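Side-chain contacts in predicted flavin-nucleotide-binding protein from COG3576 family structurally related to pyridoxine 5'-phosphate oxidase (Lactobacillus delbrueckii subsp. bulgaricus, PDB 2HTD), which probably binds a flavin nucleotide and may act as an oxidoreductase of the pyridoxamine 5'-phosphate oxidase type: residues Lys75-Ala78 and Tyr79-Lys83; Glu108-Glu111 and Asp112-Tyr115. One frame throughout, in Å; residues are numbered along the deposited sequence.

Both contacts are local, each set at the N-terminal end of a helix that follows a strand of the antiparallel sheet. Contact 1 (75-83) is partly buried, packs against strands 41-46 and 52-57, and is built largely from backbone N-H groups that meet a sulfate and from the first turns of helix 77-83. Contact 2 (108-115) lies at the surface, where strand 99-110 gives way to helix 114-120, and depends on side chains: an imidazole, two carboxylates and a tyrosine ring. Their centres are about 15 Å apart, yet they meet, with Tyr79 OH 2.9 Å from Glu111 OE2 in a probable hydrogen bond and Ile82 packed on Val109.

Contact 1. Residues Lys75-Ala78 and Tyr79-Lys83; sequences KGEA and YENIK. With SO4 (sulfate ion), chain C.
The N-terminal turn of helix 77-83, with Gly76 at the N-cap, forms an anion site made of backbone N-H groups. Glu77 N donates to sulfate O3 at 2.9 Å, and Ala78 N to sulfate O2 at 3.0 Å in an almost straight bond (173°). The helix dipole would be expected to favour an anion here. The sulfate probably comes from the crystallisation liquor, and Met20 N of the second subunit also grips it. A water accepts from both Gly76 N and Tyr79 N and lies 3.1 Å from sulfate O1, to which it can donate, bridging the N-cap, the first turn and the ion. Gly76 CA lies 3.7 Å from sulfate O3.

Behind the cap, Glu80 N, Asn81 N and Ile82 N bond in succession to the carbonyls of Gly76, Glu77 and Ala78, the regular i to i+4 pattern. Glu77 carries CG anti to its backbone N (chi1 -159°) and runs on extended, crossing the Asn81 side chain at a slant; Asn81 ND2 makes a weak bond of 3.3 Å to Glu77 OE2, and the carboxylate and amide planes stand 74° apart. The Asn81 amide has further partners, Thr45 at ND2 and Arg84 at OD1, which fix its rotation. On another side of the helix, the Tyr79 ring lies against the backbone of Lys75, while the amine of Lys75 reaches Asn127 O. Here Tyr79 CD2 is 4.0 Å from Lys75 CB.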
loop_
_atom_site.group_PDB
_atom_site.type_symbol
_atom_site.label_atom_id
_atom_site.label_comp_id
_atom_site.label_asym_id
_atom_site.label_seq_id
_atom_site.Cartn_x
_atom_site.Cartn_y
_atom_site.Cartn_z
ATOM N N LYS B 75 0.418 0.987 -17.025
ATOM C CA LYS B 75 0.926 -0.314 -17.406
ATOM C C LYS B 75 2.392 -0.436 -16.964
ATOM O O LYS B 75 3.294 -0.708 -17.755
ATOM C CB LYS B 75 0.711 -0.522 -18.901
ATOM C CG LYS B 75 -0.789 -0.429 -19.277
ATOM C CD LYS B 75 -0.973 -0.175 -20.759
ATOM C CE LYS B 75 -2.403 0.169 -21.130
ATOM N NZ LYS B 75 -2.427 0.584 -22.577
ATOM N N GLY B 76 2.591 -0.189 -15.664
ATOM C CA GLY B 76 3.918 -0.178 -15.037
ATOM C C GLY B 76 4.108 -1.416 -14.168
ATOM O O GLY B 76 3.696 -2.509 -14.547
ATOM N N GLU B 77 4.752 -1.257 -13.017
ATOM C CA GLU B 77 5.069 -2.430 -12.177
ATOM C C GLU B 77 3.864 -3.181 -11.626
ATOM O O GLU B 77 3.865 -4.405 -11.669
ATOM C CB GLU B 77 5.975 -2.083 -11.006
ATOM C CG GLU B 77 6.674 -3.345 -10.487
ATOM C CD GLU B 77 7.423 -3.160 -9.190
ATOM O OE1 GLU B 77 8.190 -2.156 -9.062
ATOM O OE2 GLU B 77 7.262 -4.056 -8.317
ATOM N N ALA B 78 2.869 -2.476 -11.093
ATOM C CA ALA B 78 1.666 -3.147 -10.630
ATOM C C ALA B 78 1.073 -4.005 -11.751
ATOM O O ALA B 78 0.684 -5.136 -11.539
ATOM C CB ALA B 78 0.632 -2.161 -10.119
ATOM N N TYR B 79 1.002 -3.456 -12.955
ATOM C CA TYR B 79 0.382 -4.175 -14.050
ATOM C C TYR B 79 1.209 -5.391 -14.406
ATOM O O TYR B 79 0.666 -6.472 -14.571
ATOM C CB TYR B 79 0.155 -3.269 -15.247
ATOM C CG TYR B 79 0.011 -4.037 -16.549
ATOM C CD1 TYR B 79 -1.185 -4.631 -16.895
ATOM C CD2 TYR B 79 1.091 -4.197 -17.398
ATOM C CE1 TYR B 79 -1.320 -5.353 -18.077
ATOM C CE2 TYR B 79 0.977 -4.924 -18.589
ATOM C CZ TYR B 79 -0.243 -5.505 -18.916
ATOM O OH TYR B 79 -0.369 -6.225 -20.107
ATOM N N GLU B 80 2.525 -5.224 -14.522
ATOM C CA GLU B 80 3.403 -6.355 -14.820
ATOM C C GLU B 80 3.301 -7.425 -13.730
ATOM O O GLU B 80 3.325 -8.604 -14.050
ATOM C CB GLU B 80 4.849 -5.903 -14.939
ATOM C CG GLU B 80 5.086 -4.974 -16.143
ATOM C CD GLU B 80 4.981 -5.639 -17.538
ATOM O OE1 GLU B 80 4.835 -6.887 -17.662
ATOM O OE2 GLU B 80 5.056 -4.879 -18.534
ATOM N N ASN B 81 3.173 -7.030 -12.457
ATOM C CA ASN B 81 3.021 -8.021 -11.366
ATOM C C ASN B 81 1.713 -8.774 -11.483
ATOM O O ASN B 81 1.664 -10.002 -11.342
ATOM C CB ASN B 81 3.133 -7.410 -9.981
ATOM C CG ASN B 81 4.491 -6.848 -9.692
ATOM O OD1 ASN B 81 5.473 -7.191 -10.352
ATOM N ND2 ASN B 81 4.562 -5.968 -8.703
ATOM N N ILE B 82 0.651 -8.037 -11.798
ATOM C CA ILE B 82 -0.671 -8.640 -11.968
ATOM C C ILE B 82 -0.659 -9.587 -13.161
ATOM O O ILE B 82 -1.194 -10.690 -13.079
ATOM C CB ILE B 82 -1.762 -7.587 -12.102
ATOM C CG1 ILE B 82 -2.043 -6.933 -10.736
ATOM C CG2 ILE B 82 -3.062 -8.218 -12.683
ATOM C CD1 ILE B 82 -2.881 -5.629 -10.780
ATOM N N LYS B 83 -0.013 -9.173 -14.245
ATOM C CA LYS B 83 0.064 -10.001 -15.462
ATOM C C LYS B 83 0.846 -11.282 -15.179
ATOM O O LYS B 83 0.668 -12.298 -15.857
ATOM C CB LYS B 83 0.675 -9.184 -16.615
ATOM C CG LYS B 83 1.029 -9.987 -17.863
ATOM C CD LYS B 83 1.709 -9.143 -18.975
ATOM C CE LYS B 83 2.454 -10.017 -19.953
ATOM N NZ LYS B 83 2.534 -9.358 -21.281
HETATM S S SO4 C . 3.552 1.666 -11.310
HETATM O O1 SO4 C . 2.675 2.110 -12.392
HETATM O O2 SO4 C . 2.944 0.507 -10.672
HETATM O O3 SO4 C . 4.875 1.359 -11.863
HETATM O O4 SO4 C . 3.742 2.790 -10.409
HETATM O O HOH W 1 1.102 -0.389 -13.355
#

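Contact 2. Residues Glu108-Glu111 and Asp112-Tyr115; sequences EVHE and DDDY
His110, the last residue of strand 99-110, meets Asp113 and Tyr115 across the turn that leads into helix 114-120. Hydrogen bonds hold its imidazole at both nitrogens. ND1 of His110 donates to the syn lone pair of Asp113 OD2 at 2.8 Å, with the acceptor near the ring plane. NE2 of His110 donates to Glu108 OE2 at 2.7 Å, on the anti side of that oxygen and 32° out of the carboxylate plane. Asp113 is the N-cap of the helix: with CG between its backbone N and carbonyl carbon (chi1 55°), its other oxygen, OD1, accepts from Ala116 N while OD2 serves the histidine.

Aromatic packing adds to this grip. Tyr115 presents its edge to one face of His110 in a T-shaped pair, CD2 lying 3.5 Å above the imidazole plane over its centre; the ring planes are 56° apart, and Tyr115 OH bonds to Asn132 on the neighbouring strand 129-139. A leucine in place of His110 would probably leave Glu108 OE2 and Asp113 OD2 without their N-H partners on the ring, the Asp113 carboxylate then being held by its cap bond alone.

With both ring nitrogens donating to carboxylates, the imidazole is probably protonated and positively charged, offsetting two of the acidic groups crowded at this turn.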
loop_
_atom_site.group_PDB
_atom_site.type_symbol
_atom_site.label_atom_id
_atom_site.label_comp_id
_atom_site.label_asym_id
_atom_site.label_seq_id
_atom_site.Cartn_x
_atom_site.Cartn_y
_atom_site.Cartn_z
ATOM N N GLU B 108 -8.737 -9.631 -12.625
ATOM C CA GLU B 108 -9.240 -10.113 -13.922
ATOM C C GLU B 108 -9.006 -8.949 -14.868
ATOM O O GLU B 108 -9.634 -7.898 -14.737
ATOM C CB GLU B 108 -10.725 -10.483 -13.763
ATOM C CG GLU B 108 -11.603 -10.561 -15.020
ATOM C CD GLU B 108 -13.122 -10.652 -14.695
ATOM O OE1 GLU B 108 -13.523 -11.717 -14.182
ATOM O OE2 GLU B 108 -13.908 -9.689 -14.962
ATOM N N VAL B 109 -8.056 -9.090 -15.786
ATOM C CA VAL B 109 -7.678 -7.970 -16.625
ATOM C C VAL B 109 -8.310 -8.061 -18.007
ATOM O O VAL B 109 -8.245 -9.111 -18.649
ATOM C CB VAL B 109 -6.151 -7.897 -16.802
ATOM C CG1 VAL B 109 -5.759 -6.735 -17.704
ATOM C CG2 VAL B 109 -5.449 -7.798 -15.440
ATOM N N HIS B 110 -8.878 -6.951 -18.470
ATOM C CA HIS B 110 -9.553 -6.884 -19.749
ATOM C C HIS B 110 -8.856 -5.846 -20.554
ATOM O O HIS B 110 -8.919 -4.674 -20.221
ATOM C CB HIS B 110 -10.978 -6.466 -19.539
ATOM C CG HIS B 110 -11.768 -7.429 -18.725
ATOM N ND1 HIS B 110 -12.502 -8.441 -19.297
ATOM C CD2 HIS B 110 -11.973 -7.516 -17.395
ATOM C CE1 HIS B 110 -13.111 -9.125 -18.350
ATOM N NE2 HIS B 110 -12.811 -8.580 -17.188
ATOM N N GLU B 111 -8.151 -6.265 -21.598
ATOM C CA GLU B 111 -7.297 -5.341 -22.352
ATOM C C GLU B 111 -8.066 -4.684 -23.492
ATOM O O GLU B 111 -8.218 -3.452 -23.519
ATOM C CB GLU B 111 -6.013 -6.039 -22.822
ATOM C CG GLU B 111 -5.115 -6.450 -21.624
ATOM C CD GLU B 111 -3.703 -6.897 -22.009
ATOM O OE1 GLU B 111 -3.371 -6.881 -23.220
ATOM O OE2 GLU B 111 -2.934 -7.268 -21.081
ATOM N N ASP B 112 -8.597 -5.488 -24.405
ATOM C CA ASP B 112 -9.350 -4.940 -25.543
ATOM C C ASP B 112 -10.476 -5.859 -26.011
ATOM O O ASP B 112 -10.756 -5.978 -27.200
ATOM C CB ASP B 112 -8.394 -4.622 -26.709
ATOM C CG ASP B 112 -9.075 -3.824 -27.837
ATOM O OD1 ASP B 112 -9.812 -2.846 -27.544
ATOM O OD2 ASP B 112 -8.875 -4.188 -29.016
ATOM N N ASP B 113 -11.117 -6.514 -25.059
ATOM C CA ASP B 113 -12.270 -7.339 -25.363
ATOM C C ASP B 113 -13.507 -6.458 -25.366
ATOM O O ASP B 113 -13.432 -5.266 -25.136
ATOM C CB ASP B 113 -12.381 -8.519 -24.379
ATOM C CG ASP B 113 -12.402 -8.088 -22.919
ATOM O OD1 ASP B 113 -12.692 -6.912 -22.628
ATOM O OD2 ASP B 113 -12.127 -8.936 -22.041
ATOM N N ASP B 114 -14.664 -7.016 -25.671
ATOM C CA ASP B 114 -15.850 -6.201 -25.767
ATOM C C ASP B 114 -16.237 -5.622 -24.405
ATOM O O ASP B 114 -16.812 -4.542 -24.327
ATOM C CB ASP B 114 -17.011 -6.995 -26.392
ATOM C CG ASP B 114 -16.782 -7.310 -27.863
ATOM O OD1 ASP B 114 -15.876 -6.714 -28.509
ATOM O OD2 ASP B 114 -17.530 -8.153 -28.393
ATOM N N TYR B 115 -15.938 -6.318 -23.323
ATOM C CA TYR B 115 -16.225 -5.755 -21.995
ATOM C C TYR B 115 -15.421 -4.505 -21.743
ATOM O O TYR B 115 -15.970 -3.471 -21.304
ATOM C CB TYR B 115 -15.932 -6.775 -20.910
ATOM C CG TYR B 115 -16.201 -6.259 -19.530
ATOM C CD1 TYR B 115 -17.500 -6.039 -19.079
ATOM C CD2 TYR B 115 -15.163 -6.028 -18.643
ATOM C CE1 TYR B 115 -17.741 -5.564 -17.775
ATOM C CE2 TYR B 115 -15.399 -5.560 -17.376
ATOM C CZ TYR B 115 -16.677 -5.346 -16.934
ATOM O OH TYR B 115 -16.868 -4.912 -15.642
HETATM O O HOH W 2 -10.561 -1.640 -25.360
#